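Local coordinates for 3-oxoacyl-[acyl-carrier-protein] synthase, mitochondrial (Arabidopsis thaliana, PDB 2IX4) that catalyses the condensation steps of mitochondrial fatty acid synthesis, lengthening a growing acyl chain by two carbons taken from malonyl-ACP, at residues R237-D242 / L348-T353; V317-T322 / A329-A334. All coordinates share one frame; numbering follows the deposited sequence.

Contact 1 (R237-D242 / L348-T353); sequences RPFDCD and LAFSST
Phe-239 and Phe-350 meet as an offset edge-to-face pair: the ring planes stand at 90°, the centroids lie 5.9 Å apart, and the edge of Phe-350 is directed at the face of Phe-239. The closest carbons are CE1 of Phe-239 and CD1 of Phe-350, at 4.4 Å, with CE1 near the plane of the Phe-350 ring. The CB bond of Phe-239 already points toward 348-353, and chi1 of -58° sets CG anti to the carbonyl carbon, beside the backbone N. The same CE1 comes 4.2 Å from the backbone N of Ser-352, which sits at the ring edge, near its plane; that N-H is taken by OG1 of Thr-384.

Beside the aromatic pair, the proline ring lies against the serine side chain. CB of Pro-238 is 3.6 Å from CB of Ser-352. CG of Pro-238 is 3.5 Å from OG of Ser-352. With OG anti to the backbone N (chi1 172°), the hydroxyl touches the proline ring and also bonds to the carbonyl O of Ala-321.

A type II beta turn from Arg-237 to Asp-240 presents Pro-238 and Phe-239 together, closed by Asp-240 N to Arg-237 O. Its flank is braced by a salt bridge: NH1 of Arg-237 meets OD2 of Asp-240 at 2.9 Å, with OD2 in the guanidinium plane but NH1 above the carboxylate plane. Asp-242 N reaches OD2 from the other face, making an Asx turn. No hydrogen bond joins the two segments. In this ketosynthase of the thiolase-like superfamily, the contact sets the loop between helix 212-220 and strand 251-259 against strand 349-351, with the side chain of Ser-352 about 7 Å (nearest atoms) from that of the predicted catalytic His-320.

Contact 2 (V317-T322 / A329-A334); sequences VNAHAT and AVEARA. With K (potassium ion), chain D.
Glu-331 leaves its helix with CG anti to the backbone N (chi1 -171°) and stays extended beyond CG, so its carboxylate arrives at the backbone of Ala-319, His-320 and Ala-321. The setting is the C-terminal half of the ketosynthase fold, where strand 316-318 runs out into the loop bearing a predicted active-site histidine and the chain then enters helix 325-339.

Two consecutive amide N-H groups are received by the two oxygens of this one carboxylate. OE2 of Glu-331 accepts His-320 N at 2.7 Å in a nearly straight bond of 166°, and OE1 accepts Ala-321 N, also at 2.7 Å but more bent, at 148°. Each oxygen uses its syn lone pair, the one on the side of its partner oxygen, so the carboxylate spans the two neighbouring amides with one oxygen to each. OE2 also receives ND2 of Asn-415, so the buried carboxylate has at least three N-H donors, which would probably favour its charged form.

Around these bonds the carboxylate is lined by small groups: CB of Ala-319 lies 3.5 Å from OE2, and CB of His-320 is 3.6 Å from OE1. The His-320 side chain leads away from the helix, and its nearest atoms lie about 4 Å from the side chains of Cys-179 and His-359, the other predicted active-site residues. Glu-331 thus probably helps to position the backbone of His-320, whose ring points into the predicted active site.

Just before the histidine, the same chain helps bind potassium, whose site also includes Glu-368, Ser-414 and Asn-415. Asn-318 gives the ion its carbonyl O and side-chain OD1, each at 2.9 Å, and the carbonyl O of Ala-319 is a longer ligand at 3.3 Å.

Contact 2 is nested along the chain within the loop closed by contact 1: residues 317-322 and 329-334 both fall between 237-242 and 348-353. The contact centres are 8 Å apart, on the same side of the chain's centre. Strands 316-318 and 349-351 are parallel neighbours in the large mixed sheet, and helix 325-339 lies between them in sequence, an order that fits a beta-alpha-beta crossover. A probable backbone hydrogen bond of 2.8 Å from Ala-319 N to Ser-351 O joins the contacts directly. Phe-239 of contact 1 also packs on Ala-319 and Ala-321, so the backbone flanking the predicted catalytic histidine is bordered by both contacts.

Contact 1 (R237-D242 / L348-T353)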
loop_
_atom_site.group_PDB
_atom_site.type_symbol
_atom_site.label_atom_id
_atom_site.label_comp_id
_atom_site.label_asym_id
_atom_site.label_seq_id
_atom_site.Cartn_x
_atom_site.Cartn_y
_atom_site.Cartn_z
ATOM N N ARG A 237 2.325 10.670 -26.195
ATOM C CA ARG A 237 3.528 11.055 -26.928
ATOM C C ARG A 237 4.626 11.550 -25.985
ATOM O O ARG A 237 4.910 12.750 -25.936
ATOM C CB ARG A 237 3.190 12.117 -27.986
ATOM C CG ARG A 237 2.333 13.272 -27.474
ATOM C CD ARG A 237 1.967 14.248 -28.575
ATOM N NE ARG A 237 1.223 13.586 -29.637
ATOM C CZ ARG A 237 1.574 13.576 -30.917
ATOM N NH1 ARG A 237 2.659 14.221 -31.336
ATOM N NH2 ARG A 237 0.817 12.927 -31.787
ATOM N N PRO A 238 5.252 10.623 -25.230
ATOM C CA PRO A 238 6.292 11.027 -24.286
ATOM C C PRO A 238 7.433 11.777 -24.979
ATOM O O PRO A 238 7.867 11.376 -26.060
ATOM C CB PRO A 238 6.794 9.693 -23.723
ATOM C CG PRO A 238 5.666 8.736 -23.934
ATOM C CD PRO A 238 5.042 9.163 -25.227
ATOM N N PHE A 239 7.882 12.869 -24.360
ATOM C CA PHE A 239 8.996 13.703 -24.850
ATOM C C PHE A 239 8.698 14.567 -26.093
ATOM O O PHE A 239 9.572 15.308 -26.555
ATOM C CB PHE A 239 10.272 12.870 -25.088
ATOM C CG PHE A 239 10.770 12.119 -23.873
ATOM C CD1 PHE A 239 10.942 10.738 -23.926
ATOM C CD2 PHE A 239 11.095 12.788 -22.694
ATOM C CE1 PHE A 239 11.417 10.031 -22.822
ATOM C CE2 PHE A 239 11.570 12.088 -21.582
ATOM C CZ PHE A 239 11.732 10.708 -21.648
ATOM N N ASP A 240 7.478 14.476 -26.627
ATOM C CA ASP A 240 7.070 15.262 -27.800
ATOM C C ASP A 240 6.585 16.655 -27.399
ATOM O O ASP A 240 5.983 16.824 -26.345
ATOM C CB ASP A 240 5.972 14.534 -28.583
ATOM C CG ASP A 240 5.646 15.213 -29.903
ATOM O OD1 ASP A 240 6.430 15.057 -30.862
ATOM O OD2 ASP A 240 4.606 15.904 -29.982
ATOM N N CYS A 241 6.835 17.645 -28.252
ATOM C CA CYS A 241 6.442 19.032 -27.980
ATOM C C CYS A 241 4.933 19.230 -27.819
ATOM O O CYS A 241 4.492 20.168 -27.151
ATOM C CB CYS A 241 6.970 19.962 -29.073
ATOM S SG CYS A 241 8.730 20.347 -28.934
ATOM N N ASP A 242 4.147 18.347 -28.428
ATOM C CA ASP A 242 2.691 18.477 -28.403
ATOM C C ASP A 242 1.964 17.602 -27.379
ATOM O O ASP A 242 0.738 17.489 -27.426
ATOM C CB ASP A 242 2.114 18.267 -29.805
ATOM C CG ASP A 242 1.905 19.570 -30.534
ATOM O OD1 ASP A 242 0.940 20.291 -30.192
ATOM O OD2 ASP A 242 2.709 19.876 -31.443
ATOM N N LEU A 348 23.969 6.849 -24.160
ATOM C CA LEU A 348 22.865 6.284 -23.388
ATOM C C LEU A 348 21.604 6.138 -24.235
ATOM O O LEU A 348 21.153 7.100 -24.866
ATOM C CB LEU A 348 22.569 7.135 -22.140
ATOM C CG LEU A 348 21.363 6.744 -21.270
ATOM C CD1 LEU A 348 21.621 5.469 -20.464
ATOM C CD2 LEU A 348 20.971 7.886 -20.346
ATOM N N ALA A 349 21.051 4.928 -24.244
ATOM C CA ALA A 349 19.762 4.668 -24.872
ATOM C C ALA A 349 18.663 4.843 -23.838
ATOM O O ALA A 349 18.744 4.290 -22.743
ATOM C CB ALA A 349 19.722 3.262 -25.456
ATOM N N PHE A 350 17.647 5.629 -24.178
ATOM C CA PHE A 350 16.487 5.774 -23.307
ATOM C C PHE A 350 15.199 5.987 -24.089
ATOM O O PHE A 350 15.203 6.569 -25.172
ATOM C CB PHE A 350 16.699 6.874 -22.254
ATOM C CG PHE A 350 16.779 8.258 -22.819
ATOM C CD1 PHE A 350 15.665 9.089 -22.808
ATOM C CD2 PHE A 350 17.972 8.741 -23.346
ATOM C CE1 PHE A 350 15.735 10.377 -23.324
ATOM C CE2 PHE A 350 18.053 10.029 -23.867
ATOM C CZ PHE A 350 16.932 10.847 -23.856
ATOM N N SER A 351 14.101 5.484 -23.530
ATOM C CA SER A 351 12.784 5.624 -24.132
ATOM C C SER A 351 11.708 5.535 -23.066
ATOM O O SER A 351 11.960 5.053 -21.960
ATOM C CB SER A 351 12.558 4.532 -25.184
ATOM O OG SER A 351 12.592 3.242 -24.598
ATOM N N SER A 352 10.514 6.017 -23.401
ATOM C CA SER A 352 9.320 5.734 -22.616
ATOM C C SER A 352 8.368 4.886 -23.448
ATOM O O SER A 352 8.094 5.206 -24.607
ATOM C CB SER A 352 8.622 7.014 -22.179
ATOM O OG SER A 352 7.370 6.702 -21.587
ATOM N N THR A 353 7.870 3.808 -22.850
ATOM C CA THR A 353 6.984 2.877 -23.546
ATOM C C THR A 353 5.502 3.216 -23.338
ATOM O O THR A 353 4.616 2.485 -23.797
ATOM C CB THR A 353 7.271 1.413 -23.136
ATOM O OG1 THR A 353 7.457 1.336 -21.720
ATOM C CG2 THR A 353 8.521 0.908 -23.818
#

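Contact 2 (V317-T322 / A329-A334)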
loop_
_atom_site.group_PDB
_atom_site.type_symbol
_atom_site.label_atom_id
_atom_site.label_comp_id
_atom_site.label_asym_id
_atom_site.label_seq_id
_atom_site.Cartn_x
_atom_site.Cartn_y
_atom_site.Cartn_z
ATOM N N VAL A 317 17.745 3.065 -20.271
ATOM C CA VAL A 317 16.850 3.629 -19.267
ATOM C C VAL A 317 15.421 3.646 -19.814
ATOM O O VAL A 317 15.145 4.278 -20.834
ATOM C CB VAL A 317 17.284 5.058 -18.834
ATOM C CG1 VAL A 317 16.221 5.714 -17.954
ATOM C CG2 VAL A 317 18.624 5.020 -18.105
ATOM N N ASN A 318 14.525 2.922 -19.151
ATOM C CA ASN A 318 13.104 3.035 -19.439
ATOM C C ASN A 318 12.534 4.153 -18.573
ATOM O O ASN A 318 12.325 3.973 -17.371
ATOM C CB ASN A 318 12.388 1.698 -19.221
ATOM C CG ASN A 318 10.927 1.735 -19.649
ATOM O OD1 ASN A 318 10.071 2.231 -18.915
ATOM N ND2 ASN A 318 10.635 1.194 -20.826
ATOM N N ALA A 319 12.316 5.315 -19.186
ATOM C CA ALA A 319 11.873 6.519 -18.477
ATOM C C ALA A 319 10.436 6.400 -17.983
ATOM O O ALA A 319 9.647 5.616 -18.525
ATOM C CB ALA A 319 12.023 7.744 -19.375
ATOM N N HIS A 320 10.098 7.158 -16.940
ATOM C CA HIS A 320 8.721 7.194 -16.449
ATOM C C HIS A 320 7.825 7.955 -17.415
ATOM O O HIS A 320 6.663 7.586 -17.608
ATOM C CB HIS A 320 8.637 7.803 -15.041
ATOM C CG HIS A 320 7.247 7.830 -14.480
ATOM N ND1 HIS A 320 6.530 6.681 -14.211
ATOM C CD2 HIS A 320 6.437 8.864 -14.153
ATOM C CE1 HIS A 320 5.341 7.009 -13.739
ATOM N NE2 HIS A 320 5.259 8.327 -13.693
ATOM N N ALA A 321 8.396 9.001 -18.015
ATOM C CA ALA A 321 7.714 9.940 -18.917
ATOM C C ALA A 321 6.338 9.485 -19.402
ATOM O O ALA A 321 6.216 8.571 -20.224
ATOM C CB ALA A 321 8.616 10.294 -20.097
ATOM N N THR A 322 5.317 10.167 -18.888
ATOM C CA THR A 322 3.918 9.799 -19.073
ATOM C C THR A 322 3.229 10.564 -20.204
ATOM O O THR A 322 2.054 10.324 -20.479
ATOM C CB THR A 322 3.116 10.046 -17.776
ATOM O OG1 THR A 322 3.177 11.438 -17.434
ATOM C CG2 THR A 322 3.678 9.226 -16.625
ATOM N N ALA A 329 9.874 16.737 -19.172
ATOM C CA ALA A 329 11.015 17.647 -19.197
ATOM C C ALA A 329 11.862 17.527 -17.932
ATOM O O ALA A 329 13.094 17.521 -18.000
ATOM C CB ALA A 329 10.540 19.080 -19.383
ATOM N N VAL A 330 11.194 17.436 -16.783
ATOM C CA VAL A 330 11.863 17.278 -15.491
ATOM C C VAL A 330 12.698 15.996 -15.462
ATOM O O VAL A 330 13.862 16.019 -15.064
ATOM C CB VAL A 330 10.850 17.317 -14.312
ATOM C CG1 VAL A 330 11.495 16.853 -13.018
ATOM C CG2 VAL A 330 10.280 18.723 -14.140
ATOM N N GLU A 331 12.116 14.885 -15.907
ATOM C CA GLU A 331 12.853 13.625 -15.944
ATOM C C GLU A 331 14.022 13.692 -16.930
ATOM O O GLU A 331 15.116 13.219 -16.624
ATOM C CB GLU A 331 11.934 12.442 -16.256
ATOM C CG GLU A 331 12.628 11.088 -16.098
ATOM C CD GLU A 331 11.731 9.917 -16.409
ATOM O OE1 GLU A 331 10.641 10.127 -16.981
ATOM O OE2 GLU A 331 12.116 8.772 -16.079
ATOM N N ALA A 332 13.788 14.283 -18.102
ATOM C CA ALA A 332 14.842 14.473 -19.102
ATOM C C ALA A 332 16.015 15.250 -18.506
ATOM O O ALA A 332 17.175 14.881 -18.694
ATOM C CB ALA A 332 14.294 15.195 -20.331
ATOM N N ARG A 333 15.690 16.318 -17.779
ATOM C CA ARG A 333 16.669 17.132 -17.063
ATOM C C ARG A 333 17.427 16.290 -16.032
ATOM O O ARG A 333 18.650 16.394 -15.908
ATOM C CB ARG A 333 15.951 18.294 -16.378
ATOM C CG ARG A 333 16.784 19.545 -16.208
ATOM C CD ARG A 333 15.906 20.749 -15.877
ATOM N NE ARG A 333 15.060 21.153 -17.003
ATOM C CZ ARG A 333 13.727 21.128 -17.006
ATOM N NH1 ARG A 333 13.050 20.724 -15.937
ATOM N NH2 ARG A 333 13.065 21.523 -18.085
ATOM N N ALA A 334 16.691 15.445 -15.314
ATOM C CA ALA A 334 17.257 14.560 -14.299
ATOM C C ALA A 334 18.174 13.488 -14.899
ATOM O O ALA A 334 19.215 13.168 -14.321
ATOM C CB ALA A 334 16.148 13.915 -13.485
HETATM K K K D . 9.757 3.250 -16.272
#